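Local atomic coordinates of glycine betaine, L-proline ABC transporter, glycine/betaine/L-proline-binding protein (ProX) (Borrelia burgdorferi, PDB entry 3TMG), a protein that binds glycine betaine and, by family resemblance, probably delivers it or related amines to an ABC transporter in the cell membrane. Residues D223-L237 / N263-K276. Residues are numbered along the deposited sequence; the frame is centred on the assembly and turned at random.
Sequences DAYYVFDHFYWSDDL and NKEIVKTWVPEKYK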
loop_
_atom_site.group_PDB
_atom_site.type_symbol
_atom_site.label_atom_id
_atom_site.label_comp_id
_atom_site.label_asym_id
_atom_site.label_seq_id
_atom_site.Cartn_x
_atom_site.Cartn_y
_atom_site.Cartn_z
ATOM N N ASP A 223 -25.323 -1.523 -2.781
ATOM C CA ASP A 223 -24.738 -0.190 -2.939
ATOM C C ASP A 223 -23.280 -0.135 -2.461
ATOM O O ASP A 223 -22.420 0.489 -3.143
ATOM C CB ASP A 223 -25.584 0.856 -2.220
ATOM C CG ASP A 223 -26.929 1.095 -2.909
ATOM O OD1 ASP A 223 -27.110 0.698 -4.077
ATOM O OD2 ASP A 223 -27.790 1.681 -2.265
ATOM N N ALA A 224 -22.992 -0.774 -1.315
ATOM C CA ALA A 224 -21.616 -0.798 -0.790
ATOM C C ALA A 224 -20.736 -1.656 -1.684
ATOM O O ALA A 224 -19.623 -1.264 -1.994
ATOM C CB ALA A 224 -21.525 -1.286 0.661
ATOM N N TYR A 225 -21.249 -2.817 -2.099
ATOM C CA TYR A 225 -20.560 -3.666 -3.084
ATOM C C TYR A 225 -20.191 -2.895 -4.347
ATOM O O TYR A 225 -19.049 -2.977 -4.820
ATOM C CB TYR A 225 -21.437 -4.870 -3.431
ATOM C CG TYR A 225 -20.818 -5.817 -4.426
ATOM C CD1 TYR A 225 -20.951 -5.600 -5.798
ATOM C CD2 TYR A 225 -20.075 -6.917 -4.000
ATOM C CE1 TYR A 225 -20.364 -6.467 -6.730
ATOM C CE2 TYR A 225 -19.498 -7.796 -4.917
ATOM C CZ TYR A 225 -19.650 -7.574 -6.283
ATOM O OH TYR A 225 -19.066 -8.425 -7.224
ATOM N N TYR A 226 -21.148 -2.136 -4.875
ATOM C CA TYR A 226 -20.951 -1.366 -6.100
ATOM C C TYR A 226 -19.783 -0.394 -5.954
ATOM O O TYR A 226 -18.947 -0.319 -6.843
ATOM C CB TYR A 226 -22.257 -0.628 -6.455
ATOM C CG TYR A 226 -22.238 0.172 -7.739
ATOM C CD1 TYR A 226 -21.482 1.350 -7.837
ATOM C CD2 TYR A 226 -23.008 -0.234 -8.862
ATOM C CE1 TYR A 226 -21.467 2.089 -9.004
ATOM C CE2 TYR A 226 -23.017 0.509 -10.027
ATOM C CZ TYR A 226 -22.266 1.670 -10.083
ATOM O OH TYR A 226 -22.256 2.384 -11.262
ATOM N N VAL A 227 -19.692 0.322 -4.822
ATOM C CA VAL A 227 -18.585 1.256 -4.629
ATOM C C VAL A 227 -17.238 0.504 -4.590
ATOM O O VAL A 227 -16.278 0.894 -5.274
ATOM C CB VAL A 227 -18.766 2.106 -3.361
ATOM C CG1 VAL A 227 -17.576 3.013 -3.149
ATOM C CG2 VAL A 227 -20.062 2.911 -3.461
ATOM N N PHE A 228 -17.156 -0.573 -3.807
ATOM C CA PHE A 228 -15.936 -1.381 -3.809
ATOM C C PHE A 228 -15.585 -1.876 -5.229
ATOM O O PHE A 228 -14.394 -1.912 -5.627
ATOM C CB PHE A 228 -16.048 -2.579 -2.841
ATOM C CG PHE A 228 -15.922 -2.211 -1.359
ATOM C CD1 PHE A 228 -14.746 -1.645 -0.857
ATOM C CD2 PHE A 228 -16.957 -2.471 -0.473
ATOM C CE1 PHE A 228 -14.616 -1.329 0.503
ATOM C CE2 PHE A 228 -16.843 -2.145 0.894
ATOM C CZ PHE A 228 -15.662 -1.592 1.384
ATOM N N ASP A 229 -16.617 -2.243 -5.985
ATOM C CA ASP A 229 -16.421 -2.813 -7.326
ATOM C C ASP A 229 -15.982 -1.747 -8.354
ATOM O O ASP A 229 -15.311 -2.077 -9.337
ATOM C CB ASP A 229 -17.731 -3.498 -7.754
ATOM C CG ASP A 229 -17.559 -4.453 -8.933
ATOM O OD1 ASP A 229 -16.488 -5.065 -9.143
ATOM O OD2 ASP A 229 -18.532 -4.582 -9.665
ATOM N N HIS A 230 -16.315 -0.477 -8.118
ATOM C CA HIS A 230 -16.022 0.599 -9.058
ATOM C C HIS A 230 -14.881 1.499 -8.682
ATOM O O HIS A 230 -14.399 2.251 -9.517
ATOM C CB HIS A 230 -17.295 1.450 -9.343
ATOM C CG HIS A 230 -18.343 0.717 -10.153
ATOM N ND1 HIS A 230 -19.188 -0.180 -9.600
ATOM C CD2 HIS A 230 -18.665 0.780 -11.518
ATOM C CE1 HIS A 230 -20.008 -0.664 -10.573
ATOM N NE2 HIS A 230 -19.676 -0.073 -11.732
ATOM N N PHE A 231 -14.395 1.432 -7.439
ATOM C CA PHE A 231 -13.281 2.279 -7.010
ATOM C C PHE A 231 -12.029 1.997 -7.874
ATOM O O PHE A 231 -11.563 0.868 -7.930
ATOM C CB PHE A 231 -12.967 2.008 -5.543
ATOM C CG PHE A 231 -11.715 2.691 -5.053
ATOM C CD1 PHE A 231 -11.629 4.071 -5.062
ATOM C CD2 PHE A 231 -10.628 1.941 -4.592
ATOM C CE1 PHE A 231 -10.460 4.702 -4.608
ATOM C CE2 PHE A 231 -9.444 2.565 -4.132
ATOM C CZ PHE A 231 -9.368 3.934 -4.144
ATOM N N TYR A 232 -11.467 3.038 -8.470
ATOM C CA TYR A 232 -10.276 2.891 -9.306
ATOM C C TYR A 232 -9.606 4.251 -9.356
ATOM O O TYR A 232 -10.286 5.283 -9.516
ATOM C CB TYR A 232 -10.647 2.449 -10.757
ATOM C CG TYR A 232 -9.409 2.109 -11.537
ATOM C CD1 TYR A 232 -8.692 3.108 -12.239
ATOM C CD2 TYR A 232 -8.892 0.814 -11.478
ATOM C CE1 TYR A 232 -7.512 2.785 -12.917
ATOM C CE2 TYR A 232 -7.734 0.474 -12.123
ATOM C CZ TYR A 232 -7.055 1.450 -12.842
ATOM O OH TYR A 232 -5.898 1.034 -13.435
ATOM N N TRP A 233 -8.290 4.274 -9.228
ATOM C CA TRP A 233 -7.592 5.538 -9.474
ATOM C C TRP A 233 -6.162 5.335 -9.911
ATOM O O TRP A 233 -5.689 4.184 -9.978
ATOM C CB TRP A 233 -7.711 6.461 -8.247
ATOM C CG TRP A 233 -7.084 5.960 -6.963
ATOM C CD1 TRP A 233 -6.531 4.706 -6.676
ATOM C CD2 TRP A 233 -6.905 6.752 -5.749
ATOM N NE1 TRP A 233 -6.055 4.680 -5.377
ATOM C CE2 TRP A 233 -6.226 5.901 -4.787
ATOM C CE3 TRP A 233 -7.245 8.068 -5.386
ATOM C CZ2 TRP A 233 -5.882 6.353 -3.512
ATOM C CZ3 TRP A 233 -6.909 8.517 -4.102
ATOM C CH2 TRP A 233 -6.250 7.673 -3.184
ATOM N N SER A 234 -5.475 6.467 -10.156
ATOM C CA SER A 234 -4.182 6.479 -10.834
ATOM C C SER A 234 -3.225 7.473 -10.177
ATOM O O SER A 234 -3.623 8.261 -9.328
ATOM C CB SER A 234 -4.375 6.837 -12.320
ATOM O OG SER A 234 -5.386 6.041 -12.890
ATOM N N ASP A 235 -1.952 7.411 -10.579
ATOM C CA ASP A 235 -0.882 8.247 -10.017
ATOM C C ASP A 235 -1.235 9.716 -9.912
ATOM O O ASP A 235 -0.850 10.376 -8.952
ATOM C CB ASP A 235 0.369 8.146 -10.933
ATOM C CG ASP A 235 1.185 6.882 -10.658
ATOM O OD1 ASP A 235 0.730 6.046 -9.885
ATOM O OD2 ASP A 235 2.291 6.708 -11.216
ATOM N N ASP A 236 -1.891 10.272 -10.929
ATOM C CA ASP A 236 -2.135 11.709 -10.862
ATOM C C ASP A 236 -3.083 12.110 -9.739
ATOM O O ASP A 236 -3.074 13.272 -9.359
ATOM C CB ASP A 236 -2.633 12.269 -12.169
ATOM C CG ASP A 236 -3.995 11.805 -12.482
ATOM O OD1 ASP A 236 -4.399 10.719 -12.041
ATOM O OD2 ASP A 236 -4.682 12.533 -13.187
ATOM N N LEU A 237 -3.895 11.167 -9.224
ATOM C CA LEU A 237 -4.729 11.434 -8.016
ATOM C C LEU A 237 -4.047 11.008 -6.698
ATOM O O LEU A 237 -4.025 11.757 -5.701
ATOM C CB LEU A 237 -6.092 10.730 -8.132
ATOM C CG LEU A 237 -6.878 11.163 -9.405
ATOM C CD1 LEU A 237 -8.237 10.461 -9.450
ATOM C CD2 LEU A 237 -7.063 12.686 -9.421
ATOM N N ASN A 263 -12.461 16.357 -6.829
ATOM C CA ASN A 263 -12.427 15.373 -7.913
ATOM C C ASN A 263 -13.792 14.719 -8.104
ATOM O O ASN A 263 -13.897 13.483 -8.239
ATOM C CB ASN A 263 -11.315 14.336 -7.658
ATOM C CG ASN A 263 -9.944 14.978 -7.568
ATOM O OD1 ASN A 263 -9.305 15.234 -8.583
ATOM N ND2 ASN A 263 -9.475 15.224 -6.341
ATOM N N LYS A 264 -14.814 15.592 -8.161
ATOM C CA LYS A 264 -16.220 15.232 -8.207
ATOM C C LYS A 264 -16.549 14.237 -9.312
ATOM O O LYS A 264 -17.261 13.282 -9.064
ATOM C CB LYS A 264 -17.111 16.522 -8.307
ATOM N N GLU A 265 -16.050 14.458 -10.529
ATOM C CA GLU A 265 -16.468 13.636 -11.665
ATOM C C GLU A 265 -15.928 12.211 -11.548
ATOM O O GLU A 265 -16.662 11.253 -11.781
ATOM C CB GLU A 265 -16.086 14.290 -13.001
ATOM C CG GLU A 265 -16.918 15.538 -13.268
ATOM C CD GLU A 265 -18.433 15.278 -13.199
ATOM O OE1 GLU A 265 -18.916 14.387 -13.937
ATOM O OE2 GLU A 265 -19.142 15.944 -12.407
ATOM N N ILE A 266 -14.667 12.070 -11.146
ATOM C CA ILE A 266 -14.107 10.725 -10.949
ATOM C C ILE A 266 -14.877 10.008 -9.821
ATOM O O ILE A 266 -15.211 8.810 -9.935
ATOM C CB ILE A 266 -12.580 10.747 -10.665
ATOM C CG1 ILE A 266 -11.810 11.265 -11.902
ATOM C CG2 ILE A 266 -12.068 9.360 -10.281
ATOM C CD1 ILE A 266 -11.995 10.449 -13.172
ATOM N N VAL A 267 -15.137 10.722 -8.730
ATOM C CA VAL A 267 -15.769 10.075 -7.573
ATOM C C VAL A 267 -17.129 9.571 -7.968
ATOM O O VAL A 267 -17.521 8.447 -7.591
ATOM C CB VAL A 267 -15.836 10.992 -6.332
ATOM C CG1 VAL A 267 -16.745 10.394 -5.264
ATOM C CG2 VAL A 267 -14.415 11.224 -5.785
ATOM N N LYS A 268 -17.840 10.400 -8.753
ATOM C CA LYS A 268 -19.115 10.026 -9.335
ATOM C C LYS A 268 -19.096 8.681 -10.030
ATOM O O LYS A 268 -20.054 7.931 -9.931
ATOM C CB LYS A 268 -19.637 11.104 -10.294
ATOM C CG LYS A 268 -20.308 12.273 -9.600
ATOM C CD LYS A 268 -20.994 13.116 -10.668
ATOM C CE LYS A 268 -21.294 14.491 -10.122
ATOM N NZ LYS A 268 -21.743 15.347 -11.258
ATOM N N THR A 269 -18.024 8.380 -10.740
ATOM C CA THR A 269 -17.931 7.092 -11.417
ATOM C C THR A 269 -17.927 5.893 -10.471
ATOM O O THR A 269 -18.149 4.758 -10.902
ATOM C CB THR A 269 -16.730 6.988 -12.401
ATOM O OG1 THR A 269 -15.494 6.853 -11.689
ATOM C CG2 THR A 269 -16.697 8.177 -13.372
ATOM N N TRP A 270 -17.684 6.124 -9.180
ATOM C CA TRP A 270 -17.564 4.985 -8.280
ATOM C C TRP A 270 -18.869 4.627 -7.637
ATOM O O TRP A 270 -18.950 3.608 -6.913
ATOM C CB TRP A 270 -16.521 5.227 -7.190
ATOM C CG TRP A 270 -15.136 5.648 -7.674
ATOM C CD1 TRP A 270 -14.499 5.374 -8.889
ATOM C CD2 TRP A 270 -14.174 6.399 -6.881
ATOM N NE1 TRP A 270 -13.218 5.926 -8.898
ATOM C CE2 TRP A 270 -12.990 6.569 -7.705
ATOM C CE3 TRP A 270 -14.196 6.961 -5.571
ATOM C CZ2 TRP A 270 -11.881 7.279 -7.244
ATOM C CZ3 TRP A 270 -13.065 7.630 -5.122
ATOM C CH2 TRP A 270 -11.933 7.782 -5.934
ATOM N N VAL A 271 -19.884 5.481 -7.837
ATOM C CA VAL A 271 -21.105 5.367 -7.029
ATOM C C VAL A 271 -22.324 5.033 -7.902
ATOM O O VAL A 271 -22.352 5.394 -9.087
ATOM C CB VAL A 271 -21.377 6.608 -6.098
ATOM C CG1 VAL A 271 -20.192 6.936 -5.201
ATOM C CG2 VAL A 271 -21.869 7.854 -6.859
ATOM N N PRO A 272 -23.340 4.358 -7.321
ATOM C CA PRO A 272 -24.536 4.065 -8.121
ATOM C C PRO A 272 -25.205 5.351 -8.609
ATOM O O PRO A 272 -25.122 6.399 -7.952
ATOM C CB PRO A 272 -25.455 3.326 -7.112
ATOM C CG PRO A 272 -24.492 2.706 -6.143
ATOM C CD PRO A 272 -23.437 3.763 -5.976
ATOM N N GLU A 273 -25.877 5.244 -9.751
ATOM C CA GLU A 273 -26.579 6.349 -10.401
ATOM C C GLU A 273 -27.348 7.233 -9.420
ATOM O O GLU A 273 -27.192 8.453 -9.399
ATOM C CB GLU A 273 -27.539 5.759 -11.461
ATOM C CG GLU A 273 -28.308 6.787 -12.267
ATOM C CD GLU A 273 -27.400 7.764 -12.981
ATOM O OE1 GLU A 273 -26.340 7.356 -13.493
ATOM O OE2 GLU A 273 -27.768 8.949 -13.034
ATOM N N LYS A 274 -28.197 6.572 -8.634
ATOM C CA LYS A 274 -28.976 7.109 -7.517
ATOM C C LYS A 274 -28.257 8.193 -6.672
ATOM O O LYS A 274 -28.881 9.145 -6.218
ATOM C CB LYS A 274 -29.181 5.911 -6.602
ATOM C CG LYS A 274 -30.518 5.637 -5.984
ATOM C CD LYS A 274 -30.197 4.754 -4.782
ATOM C CE LYS A 274 -31.160 3.582 -4.628
ATOM N NZ LYS A 274 -30.598 2.633 -3.616
ATOM N N TYR A 275 -26.962 8.006 -6.430
ATOM C CA TYR A 275 -26.171 8.835 -5.489
ATOM C C TYR A 275 -25.303 9.910 -6.138
ATOM O O TYR A 275 -24.693 10.720 -5.423
ATOM C CB TYR A 275 -25.194 7.950 -4.694
ATOM C CG TYR A 275 -25.844 6.933 -3.805
ATOM C CD1 TYR A 275 -26.231 7.267 -2.510
ATOM C CD2 TYR A 275 -26.100 5.646 -4.261
ATOM C CE1 TYR A 275 -26.836 6.334 -1.681
ATOM C CE2 TYR A 275 -26.711 4.702 -3.452
ATOM C CZ TYR A 275 -27.058 5.039 -2.161
ATOM O OH TYR A 275 -27.671 4.108 -1.343
ATOM N N LYS A 276 -25.217 9.904 -7.468
ATOM C CA LYS A 276 -24.192 10.688 -8.151
ATOM C C LYS A 276 -24.351 12.179 -7.869
ATOM O O LYS A 276 -23.355 12.882 -7.663
ATOM C CB LYS A 276 -24.130 10.409 -9.667
ATOM C CG LYS A 276 -23.837 8.968 -10.036
ATOM C CD LYS A 276 -23.444 8.813 -11.521
ATOM C CE LYS A 276 -23.321 7.353 -11.940
ATOM N NZ LYS A 276 -21.996 6.736 -11.630
HETATM O O HOH W 1 -20.688 4.230 -11.783
HETATM O O HOH W 2 -25.134 3.263 -11.957
#
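The backbones run past each other in opposite directions, Asp223 lying beside Pro272 and Leu237 beside Asn263, and they come nearest at His230 and Trp270, whose CA atoms are 4.7 Å apart. Trp270 fills the middle, its broad indole suited to the bend where helix 222-230 ends. The ring edge of Phe231 meets the face of the six-membered ring of Trp270 in a T-shaped stack, planes at 80°, while Phe231 CA sits over the five-membered ring, 3.9 Å from its centroid, as a CH-pi contact. With CG of Phe231 anti to the backbone N (chi1 172°), the side chain runs alongside that of Trp270 and turns its CD1-CE1 edge to the indole face. Trp270 NE1 gives Tyr232 O a weak, bent hydrogen bond of 3.1 Å. The buried Trp270 O has no conventional partner, but Val227 CA approaches it at 3.3 Å in a CA-H...O contact. In this substrate-binding protein of the periplasmic-binding-protein clan, the contact fastens the C-terminal tail to the lobe containing helix 26-41, whose Val34 touches Trp270. The Tyr226 ring is held between two neighbours: Pro272, rigid and compact, lays CG over one face, 4.0 Å from the centroid, and His230 CE1 lies over the other. The imidazole is steadied by ND1 bonding to Tyr226 O. At the ring edge, in plane, water 1 joins Tyr226 OH to Thr269 O and Lys276 NZ. Tyr275 OH donates a hydrogen bond of 2.6 Å to Asp223 OD2, met from above the carboxylate plane, and Lys274 NZ adds a weak, salt-bridging bond, probably favouring the charged carboxylate. At the other end, Leu237 CD1 packs on Ile266 CG2 at 4.1 Å, branched aliphatic ends needing no polar partners.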